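Local coordinates for PF14_0633 protein (Plasmodium falciparum, PDB 3IGM) that binds a specific DNA sequence through this AP2 domain as a domain-swapped dimer, and probably acts as a nuclear transcription factor, at residues Val52-Met55 and Lys56-Asn60; Phe40-Asp43 and Lys44-Arg48; Val11-Lys15 and Arg16-Trp20. All coordinates share one frame; numbering follows the deposited sequence.

Contact 1: residues Val52-Met55 and Lys56-Asn60; sequences VEFM and KTVEN
Met55 turns CG away from its own N (chi1 -176°) and sends its chain forward along the helix, with bends at chi2 and chi3, bringing SD to 4.1 Å from Val58 CG1. That methyl of Val58 stands between its own N and carbonyl carbon (chi1 81°), a position that also leaves it 4.3 Å from Phe54 CE2, so one valine branch meets both side chains. On another side of the turn Val52 and Lys56 run side by side in the same direction, Val52 CG1 lying 4.0 Å from Lys56 CE. The backbone bonds change near the C-terminal end of the helix. Lys56 N donates to Val52 O at 3.0 Å, the next bond, Thr57 N to Glu53 O, is already weak, and Val58 N keeps a weak bond to Phe54 O but is better placed on Met55 O, at 3.1 Å, reaching that oxygen from above the carbonyl plane. Tyr8 OH of the second subunit is hydrogen-bonded to both Lys56 NZ and Glu59 OE2, while Phe24 of that subunit packs edge-to-face with Phe54. The arrangement is the C-terminal turn of the AP2 helix, closed by an i to i+3 bond, whose apolar residues pack on the second subunit in this domain-swapped dimer.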
loop_
_atom_site.group_PDB
_atom_site.type_symbol
_atom_site.label_atom_id
_atom_site.label_comp_id
_atom_site.label_asym_id
_atom_site.label_seq_id
_atom_site.Cartn_x
_atom_site.Cartn_y
_atom_site.Cartn_z
ATOM N N VAL A 52 -8.679 -11.662 5.234
ATOM C CA VAL A 52 -8.723 -12.902 6.011
ATOM C C VAL A 52 -10.171 -13.367 6.180
ATOM O O VAL A 52 -10.462 -14.558 6.037
ATOM C CB VAL A 52 -8.020 -12.727 7.383
ATOM C CG1 VAL A 52 -8.382 -13.852 8.351
ATOM C CG2 VAL A 52 -6.508 -12.635 7.195
ATOM N N GLU A 53 -11.067 -12.417 6.471
ATOM C CA GLU A 53 -12.503 -12.683 6.584
ATOM C C GLU A 53 -13.042 -13.277 5.295
ATOM O O GLU A 53 -13.804 -14.246 5.332
ATOM C CB GLU A 53 -13.286 -11.408 6.912
ATOM C CG GLU A 53 -13.410 -11.088 8.392
ATOM C CD GLU A 53 -13.900 -9.663 8.650
ATOM O OE1 GLU A 53 -14.611 -9.098 7.781
ATOM O OE2 GLU A 53 -13.570 -9.106 9.727
ATOM N N PHE A 54 -12.657 -12.696 4.157
ATOM C CA PHE A 54 -13.080 -13.254 2.873
ATOM C C PHE A 54 -12.484 -14.643 2.640
ATOM O O PHE A 54 -13.158 -15.533 2.114
ATOM C CB PHE A 54 -12.748 -12.347 1.681
ATOM C CG PHE A 54 -12.946 -13.034 0.350
ATOM C CD1 PHE A 54 -14.230 -13.232 -0.161
ATOM C CD2 PHE A 54 -11.856 -13.541 -0.360
ATOM C CE1 PHE A 54 -14.423 -13.901 -1.370
ATOM C CE2 PHE A 54 -12.035 -14.204 -1.564
ATOM C CZ PHE A 54 -13.321 -14.385 -2.075
ATOM N N MET A 55 -11.213 -14.800 3.008
ATOM C CA MET A 55 -10.504 -16.069 2.854
ATOM C C MET A 55 -11.233 -17.209 3.568
ATOM O O MET A 55 -11.325 -18.316 3.035
ATOM C CB MET A 55 -9.056 -15.946 3.355
ATOM C CG MET A 55 -8.209 -17.191 3.135
ATOM S SD MET A 55 -8.153 -17.721 1.410
ATOM C CE MET A 55 -6.948 -16.601 0.806
ATOM N N LYS A 56 -11.753 -16.917 4.759
ATOM C CA LYS A 56 -12.475 -17.892 5.583
ATOM C C LYS A 56 -13.790 -18.343 4.943
ATOM O O LYS A 56 -14.196 -19.505 5.091
ATOM C CB LYS A 56 -12.737 -17.319 6.975
ATOM C CG LYS A 56 -11.483 -17.156 7.817
ATOM C CD LYS A 56 -11.816 -16.792 9.254
ATOM C CE LYS A 56 -10.557 -16.749 10.113
ATOM N NZ LYS A 56 -9.905 -18.092 10.212
ATOM N N THR A 57 -14.434 -17.410 4.238
ATOM C CA THR A 57 -15.643 -17.647 3.451
ATOM C C THR A 57 -15.413 -18.689 2.360
ATOM O O THR A 57 -16.334 -19.417 1.965
ATOM C CB THR A 57 -16.112 -16.322 2.797
ATOM O OG1 THR A 57 -16.741 -15.500 3.785
ATOM C CG2 THR A 57 -17.082 -16.561 1.642
ATOM N N VAL A 58 -14.173 -18.763 1.891
ATOM C CA VAL A 58 -13.839 -19.566 0.726
ATOM C C VAL A 58 -12.922 -20.769 1.071
ATOM O O VAL A 58 -12.254 -21.348 0.202
ATOM C CB VAL A 58 -13.303 -18.636 -0.397
ATOM C CG1 VAL A 58 -11.833 -18.270 -0.194
ATOM C CG2 VAL A 58 -13.562 -19.234 -1.746
ATOM N N GLU A 59 -12.927 -21.157 2.345
ATOM C CA GLU A 59 -12.152 -22.313 2.813
ATOM C C GLU A 59 -12.984 -23.592 2.828
ATOM O O GLU A 59 -13.282 -24.152 3.890
ATOM C CB GLU A 59 -11.551 -22.042 4.191
ATOM C CG GLU A 59 -10.291 -21.211 4.139
ATOM C CD GLU A 59 -9.851 -20.709 5.498
ATOM O OE1 GLU A 59 -10.538 -20.969 6.512
ATOM O OE2 GLU A 59 -8.801 -20.044 5.550
ATOM N N ASN A 60 -13.367 -24.028 1.629
ATOM C CA ASN A 60 -14.155 -25.242 1.425
ATOM C C ASN A 60 -13.833 -25.854 0.066
ATOM O O ASN A 60 -13.113 -25.255 -0.736
ATOM C CB ASN A 60 -15.657 -24.956 1.582
ATOM C CG ASN A 60 -16.177 -23.966 0.552
ATOM O OD1 ASN A 60 -16.512 -24.344 -0.573
ATOM N ND2 ASN A 60 -16.253 -22.693 0.935
#

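Contact 2: residues Phe40-Asp43 and Lys44-Arg48; sequences FNMD and KEKAR
Lys44 N donates to Phe40 O at 2.8 Å, nearly end-on to the carbonyl, and is the first of four i to i+4 backbone bonds that cross the junction. They run through to Ala47 N on Asp43 O, and Arg48 N to Lys44 O carries the series on.

Within 44-48, Arg48 grips the carboxylate of Glu45 side-on with two nitrogens, one to each oxygen. Its NE donates to Glu45 OE1 at 2.9 Å in a nearly straight bond of 169°, with the oxygen in the guanidinium plane, and NH2 reaches the syn lone pair of Glu45 OE2 at 2.8 Å. Two bonds between flat groups fix the rotation of both, and a bend at chi2 (45°) swings the Glu45 carboxylate forward along the helix to meet the arginine three residues on.

On another side of the helix Asp43 and Lys46 carry opposite charges that stay beyond salt-bridge distance, Asp43 OD1 lying 4.5 Å from Lys46 NZ. Asp43 OD2 also comes close to its like-charged counterpart, OD2 of Asp43 of the second subunit, an approach that the nearby lysine may ease.

The main side-chain packing is between Phe40 and Lys44. The lysine leaves its backbone with CG anti to N (chi1 -175°) and stays extended, crossing the phenyl ring at a slant, so that Lys44 CD rests 3.6 Å from Phe40 CE2 while CB stands over one ring face toward the rim. The second subunit packs against the same part of the helix: its Trp13 makes a cation-pi contact with Lys44, its Trp20 donates to Lys44 O, and its Cys18 lies on Phe40.

Lys44 therefore works through two parts, an aliphatic stem laid against its own helix's phenyl ring and a charged end offered to an indole of the partner, whereas the Glu45-Arg48 pair probably offsets much of its own charge.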
loop_
_atom_site.group_PDB
_atom_site.type_symbol
_atom_site.label_atom_id
_atom_site.label_comp_id
_atom_site.label_asym_id
_atom_site.label_seq_id
_atom_site.Cartn_x
_atom_site.Cartn_y
_atom_site.Cartn_z
ATOM N N PHE A 40 -1.709 4.817 7.010
ATOM C CA PHE A 40 -1.380 3.634 6.213
ATOM C C PHE A 40 -1.442 2.347 7.036
ATOM O O PHE A 40 -2.041 1.373 6.595
ATOM C CB PHE A 40 -0.031 3.747 5.490
ATOM C CG PHE A 40 0.280 2.548 4.623
ATOM C CD1 PHE A 40 -0.419 2.334 3.432
ATOM C CD2 PHE A 40 1.235 1.610 5.014
ATOM C CE1 PHE A 40 -0.155 1.224 2.633
ATOM C CE2 PHE A 40 1.510 0.493 4.215
ATOM C CZ PHE A 40 0.807 0.297 3.027
ATOM N N ASN A 41 -0.843 2.362 8.225
ATOM C CA ASN A 41 -0.846 1.198 9.111
ATOM C C ASN A 41 -2.261 0.730 9.456
ATOM O O ASN A 41 -2.590 -0.434 9.231
ATOM C CB ASN A 41 -0.044 1.486 10.382
ATOM C CG ASN A 41 1.392 1.884 10.087
ATOM O OD1 ASN A 41 2.014 1.389 9.137
ATOM N ND2 ASN A 41 1.926 2.790 10.898
ATOM N N MET A 42 -3.088 1.647 9.975
ATOM C CA MET A 42 -4.504 1.371 10.272
ATOM C C MET A 42 -5.208 0.716 9.085
ATOM O O MET A 42 -5.784 -0.370 9.211
ATOM C CB MET A 42 -5.268 2.657 10.611
ATOM C CG MET A 42 -4.950 3.318 11.940
ATOM S SD MET A 42 -6.387 4.211 12.612
ATOM C CE MET A 42 -6.879 5.271 11.245
ATOM N N ASP A 43 -5.156 1.389 7.937
ATOM C CA ASP A 43 -5.907 0.962 6.754
ATOM C C ASP A 43 -5.368 -0.316 6.104
ATOM O O ASP A 43 -6.141 -1.083 5.522
ATOM C CB ASP A 43 -6.031 2.108 5.739
ATOM C CG ASP A 43 -6.975 3.223 6.217
ATOM O OD1 ASP A 43 -7.727 3.020 7.208
ATOM O OD2 ASP A 43 -6.967 4.312 5.595
ATOM N N LYS A 44 -4.058 -0.544 6.213
ATOM C CA LYS A 44 -3.449 -1.787 5.731
ATOM C C LYS A 44 -3.909 -2.961 6.599
ATOM O O LYS A 44 -4.288 -4.017 6.081
ATOM C CB LYS A 44 -1.913 -1.695 5.712
ATOM C CG LYS A 44 -1.209 -2.922 5.095
ATOM C CD LYS A 44 0.310 -2.744 5.097
ATOM C CE LYS A 44 1.026 -4.002 4.613
ATOM N NZ LYS A 44 2.471 -3.989 4.973
ATOM N N GLU A 45 -3.884 -2.753 7.912
ATOM C CA GLU A 45 -4.356 -3.745 8.870
ATOM C C GLU A 45 -5.846 -4.075 8.709
ATOM O O GLU A 45 -6.231 -5.250 8.787
ATOM C CB GLU A 45 -4.033 -3.311 10.308
ATOM C CG GLU A 45 -4.454 -4.311 11.403
ATOM C CD GLU A 45 -4.096 -5.762 11.066
ATOM O OE1 GLU A 45 -2.984 -6.021 10.543
ATOM O OE2 GLU A 45 -4.940 -6.646 11.324
ATOM N N LYS A 46 -6.669 -3.053 8.474
ATOM C CA LYS A 46 -8.106 -3.254 8.220
ATOM C C LYS A 46 -8.346 -4.006 6.909
ATOM O O LYS A 46 -9.272 -4.820 6.818
ATOM C CB LYS A 46 -8.872 -1.925 8.229
ATOM C CG LYS A 46 -9.208 -1.426 9.624
ATOM C CD LYS A 46 -9.597 0.051 9.634
ATOM C CE LYS A 46 -9.683 0.568 11.059
ATOM N NZ LYS A 46 -9.729 2.054 11.126
ATOM N N ALA A 47 -7.507 -3.729 5.908
ATOM C CA ALA A 47 -7.522 -4.455 4.637
ATOM C C ALA A 47 -7.114 -5.922 4.831
ATOM O O ALA A 47 -7.656 -6.804 4.171
ATOM C CB ALA A 47 -6.608 -3.773 3.616
ATOM N N ARG A 48 -6.166 -6.171 5.738
ATOM C CA ARG A 48 -5.717 -7.526 6.048
ATOM C C ARG A 48 -6.818 -8.352 6.710
ATOM O O ARG A 48 -7.018 -9.522 6.358
ATOM C CB ARG A 48 -4.476 -7.512 6.937
ATOM C CG ARG A 48 -3.774 -8.867 6.986
ATOM C CD ARG A 48 -2.690 -8.911 8.040
ATOM N NE ARG A 48 -3.218 -8.680 9.381
ATOM C CZ ARG A 48 -3.679 -9.632 10.194
ATOM N NH1 ARG A 48 -3.685 -10.908 9.813
ATOM N NH2 ARG A 48 -4.135 -9.303 11.396
#

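Contact 3: residues Val11-Lys15 and Arg16-Trp20; sequences VSWNK and RMCAW. With nucleotides of chain C.
This is the tight turn of a beta hairpin, linking strand 11-14 to strand 19-26, and it is pressed against DNA. Asn14 N donates to Ala19 O at 2.7 Å, and Cys18 and Ala19 both face Asn14 in a G1 beta bulge. Asn14 serves turn and DNA alike: its OD1 accepts from Met17 N at 3.0 Å, while ND2 donates to O4 of DT5 of chain C at 2.9 Å. Lys15 N grips OP2 of DA4 of chain C at 2.7 Å, and a water bridges that phosphate oxygen, Asn14 OD1 and Arg16 N. Arg16 brings NE to 3.5 Å from the C7 methyl of DT5 of chain C, its NH2 going on to a guanine O6. Where Trp13 pairs with Trp20, the indoles form a T-shaped stack, planes at 67°, with Trp13 CE3 poised 3.5 Å above the Trp20 face. Trp13 CG lies anti to N (chi1 -173°), which carries the ring along the hairpin until its far edge meets Cys18 SG, 3.6 Å from CZ2. Cys18 forms a disulfide with Cys18 of the second subunit; strand 29-35 flanks Ala19, and the second subunit's helix 40-57 lies against both tryptophans.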
loop_
_atom_site.group_PDB
_atom_site.type_symbol
_atom_site.label_atom_id
_atom_site.label_comp_id
_atom_site.label_asym_id
_atom_site.label_seq_id
_atom_site.Cartn_x
_atom_site.Cartn_y
_atom_site.Cartn_z
ATOM N N VAL A 11 10.517 15.282 -5.123
ATOM C CA VAL A 11 9.572 14.393 -4.457
ATOM C C VAL A 11 9.386 13.120 -5.265
ATOM O O VAL A 11 8.999 13.172 -6.435
ATOM C CB VAL A 11 8.180 15.070 -4.230
ATOM C CG1 VAL A 11 7.192 14.092 -3.608
ATOM C CG2 VAL A 11 8.316 16.341 -3.374
ATOM N N SER A 12 9.641 11.972 -4.645
ATOM C CA SER A 12 9.507 10.694 -5.363
ATOM C C SER A 12 8.968 9.568 -4.510
ATOM O O SER A 12 9.224 9.499 -3.299
ATOM C CB SER A 12 10.826 10.268 -6.023
ATOM O OG SER A 12 11.914 10.321 -5.119
ATOM N N TRP A 13 8.214 8.693 -5.171
ATOM C CA TRP A 13 7.662 7.504 -4.568
ATOM C C TRP A 13 8.731 6.404 -4.384
ATOM O O TRP A 13 9.363 5.962 -5.343
ATOM C CB TRP A 13 6.505 7.001 -5.434
ATOM C CG TRP A 13 5.736 5.859 -4.841
ATOM C CD1 TRP A 13 5.732 4.558 -5.277
ATOM C CD2 TRP A 13 4.841 5.906 -3.717
ATOM N NE1 TRP A 13 4.899 3.799 -4.498
ATOM C CE2 TRP A 13 4.335 4.596 -3.534
ATOM C CE3 TRP A 13 4.419 6.927 -2.847
ATOM C CZ2 TRP A 13 3.427 4.278 -2.516
ATOM C CZ3 TRP A 13 3.520 6.611 -1.834
ATOM C CH2 TRP A 13 3.030 5.296 -1.679
ATOM N N ASN A 14 8.920 5.982 -3.138
ATOM C CA ASN A 14 9.784 4.854 -2.793
ATOM C C ASN A 14 8.901 3.611 -2.697
ATOM O O ASN A 14 8.083 3.493 -1.788
ATOM C CB ASN A 14 10.517 5.150 -1.473
ATOM C CG ASN A 14 11.536 4.085 -1.103
ATOM O OD1 ASN A 14 11.183 2.926 -0.893
ATOM N ND2 ASN A 14 12.809 4.488 -0.980
ATOM N N LYS A 15 9.052 2.698 -3.652
ATOM C CA LYS A 15 8.178 1.517 -3.743
ATOM C C LYS A 15 8.287 0.562 -2.545
ATOM O O LYS A 15 7.263 0.172 -1.969
ATOM C CB LYS A 15 8.369 0.786 -5.084
ATOM C CG LYS A 15 7.820 1.567 -6.270
ATOM C CD LYS A 15 8.164 0.933 -7.605
ATOM C CE LYS A 15 7.423 1.659 -8.728
ATOM N NZ LYS A 15 7.767 1.167 -10.091
ATOM N N ARG A 16 9.512 0.207 -2.153
ATOM C CA ARG A 16 9.712 -0.615 -0.946
ATOM C C ARG A 16 9.006 -0.038 0.290
ATOM O O ARG A 16 8.344 -0.775 1.026
ATOM C CB ARG A 16 11.192 -0.833 -0.624
ATOM C CG ARG A 16 11.376 -1.767 0.582
ATOM C CD ARG A 16 12.827 -2.031 0.954
ATOM N NE ARG A 16 13.515 -0.930 1.643
ATOM C CZ ARG A 16 13.087 -0.315 2.748
ATOM N NH1 ARG A 16 11.917 -0.632 3.305
ATOM N NH2 ARG A 16 13.825 0.652 3.287
ATOM N N MET A 17 9.144 1.273 0.510
ATOM C CA MET A 17 8.578 1.919 1.701
ATOM C C MET A 17 7.095 2.212 1.546
ATOM O O MET A 17 6.386 2.406 2.526
ATOM C CB MET A 17 9.316 3.223 2.014
ATOM C CG MET A 17 10.802 3.056 2.310
ATOM S SD MET A 17 11.636 4.639 2.543
ATOM C CE MET A 17 10.809 5.174 4.044
ATOM N N CYS A 18 6.622 2.254 0.305
ATOM C CA CYS A 18 5.259 2.705 0.052
ATOM C C CYS A 18 5.077 4.122 0.644
ATOM O O CYS A 18 4.142 4.390 1.404
ATOM C CB CYS A 18 4.261 1.697 0.636
ATOM S SG CYS A 18 2.552 1.978 0.167
ATOM N N ALA A 19 5.997 5.020 0.290
ATOM C CA ALA A 19 6.021 6.394 0.804
ATOM C C ALA A 19 6.686 7.321 -0.201
ATOM O O ALA A 19 7.549 6.889 -0.990
ATOM C CB ALA A 19 6.778 6.453 2.131
ATOM N N TRP A 20 6.276 8.590 -0.161
ATOM C CA TRP A 20 6.943 9.676 -0.852
ATOM C C TRP A 20 8.100 10.135 0.006
ATOM O O TRP A 20 7.922 10.368 1.208
ATOM C CB TRP A 20 5.998 10.881 -1.022
ATOM C CG TRP A 20 4.729 10.584 -1.751
ATOM C CD1 TRP A 20 3.507 10.333 -1.204
ATOM C CD2 TRP A 20 4.564 10.504 -3.174
ATOM N NE1 TRP A 20 2.583 10.098 -2.205
ATOM C CE2 TRP A 20 3.210 10.196 -3.421
ATOM C CE3 TRP A 20 5.435 10.661 -4.264
ATOM C CZ2 TRP A 20 2.697 10.043 -4.722
ATOM C CZ3 TRP A 20 4.922 10.502 -5.561
ATOM C CH2 TRP A 20 3.567 10.203 -5.771
ATOM P P DA C 4 11.881 2.565 -6.510
ATOM O OP1 DA C 4 11.017 2.107 -7.616
ATOM O OP2 DA C 4 11.301 2.784 -5.167
ATOM O "O5'" DA C 4 13.133 1.577 -6.340
ATOM C "C5'" DA C 4 14.183 1.563 -7.338
ATOM C "C4'" DA C 4 15.487 0.942 -6.857
ATOM O "O4'" DA C 4 16.355 1.923 -6.238
ATOM C "C3'" DA C 4 15.392 -0.157 -5.818
ATOM O "O3'" DA C 4 16.487 -1.029 -6.063
ATOM C "C2'" DA C 4 15.524 0.588 -4.487
ATOM C "C1'" DA C 4 16.544 1.661 -4.852
ATOM N N9 DA C 4 16.378 2.945 -4.179
ATOM C C8 DA C 4 15.206 3.659 -4.096
ATOM N N7 DA C 4 15.331 4.797 -3.461
ATOM C C5 DA C 4 16.668 4.860 -3.104
ATOM C C6 DA C 4 17.426 5.829 -2.408
ATOM N N6 DA C 4 16.906 6.970 -1.926
ATOM N N1 DA C 4 18.745 5.592 -2.219
ATOM C C2 DA C 4 19.268 4.444 -2.699
ATOM N N3 DA C 4 18.657 3.464 -3.367
ATOM C C4 DA C 4 17.342 3.726 -3.548
ATOM P P DT C 5 16.648 -2.367 -5.212
ATOM O OP1 DT C 5 17.335 -3.351 -6.080
ATOM O OP2 DT C 5 15.326 -2.708 -4.631
ATOM O "O5'" DT C 5 17.653 -1.930 -4.034
ATOM C "C5'" DT C 5 19.015 -1.585 -4.318
ATOM C "C4'" DT C 5 19.703 -1.035 -3.080
ATOM O "O4'" DT C 5 18.993 0.136 -2.634
ATOM C "C3'" DT C 5 19.706 -1.953 -1.864
ATOM O "O3'" DT C 5 20.996 -2.550 -1.744
ATOM C "C2'" DT C 5 19.373 -1.057 -0.668
ATOM C "C1'" DT C 5 19.264 0.336 -1.264
ATOM N N1 DT C 5 18.174 1.263 -0.790
ATOM C C2 DT C 5 18.529 2.440 -0.161
ATOM O O2 DT C 5 19.681 2.751 0.069
ATOM N N3 DT C 5 17.482 3.261 0.203
ATOM C C4 DT C 5 16.136 3.014 0.011
ATOM O O4 DT C 5 15.285 3.814 0.388
ATOM C C5 DT C 5 15.820 1.760 -0.649
ATOM C C7 DT C 5 14.390 1.366 -0.918
ATOM C C6 DT C 5 16.840 0.960 -1.019
ATOM P P DC C 3 10.578 8.521 -10.000
ATOM O OP1 DC C 3 10.017 7.684 -11.083
ATOM O OP2 DC C 3 9.673 9.459 -9.282
ATOM O "O5'" DC C 3 11.289 7.564 -8.913
ATOM C "C5'" DC C 3 11.805 6.300 -9.309
ATOM C "C4'" DC C 3 12.823 5.706 -8.348
ATOM O "O4'" DC C 3 13.890 6.620 -7.982
ATOM C "C3'" DC C 3 12.275 5.140 -7.041
ATOM O "O3'" DC C 3 12.705 3.813 -7.044
ATOM C "C2'" DC C 3 13.043 5.884 -5.959
ATOM C "C1'" DC C 3 14.338 6.164 -6.725
ATOM N N1 DC C 3 15.229 7.164 -6.058
ATOM C C2 DC C 3 16.604 6.900 -5.931
ATOM O O2 DC C 3 17.071 5.849 -6.376
ATOM N N3 DC C 3 17.394 7.815 -5.319
ATOM C C4 DC C 3 16.854 8.941 -4.844
ATOM N N4 DC C 3 17.658 9.811 -4.239
ATOM C C5 DC C 3 15.466 9.230 -4.970
ATOM C C6 DC C 3 14.691 8.324 -5.574
HETATM O O HOH W 1 12.232 1.366 -3.150
#

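In the fold
Contact 3 is the buried one, a strand hairpin that reads DNA on one side and meets the partner subunit on the other. Contacts 1 and 2 share helix 40-57, their centres about 18 Å apart; contact 2 lies at the surface and contact 1 is partly buried. Contact 2, at the start of the helix, touches contact 3 within the chain, Phe40 CE1 lying 3.7 Å from Cys18 SG, while contact 1, centred about 32 Å from contact 3, does not. Hairpin chemistry is aromatic stacking plus polar bonds to bases and phosphate; the helix contacts rest on backbone bonds and apolar packing, plus a salt bridge in contact 2. All three touch the second subunit, as suits a domain-swapped dimer.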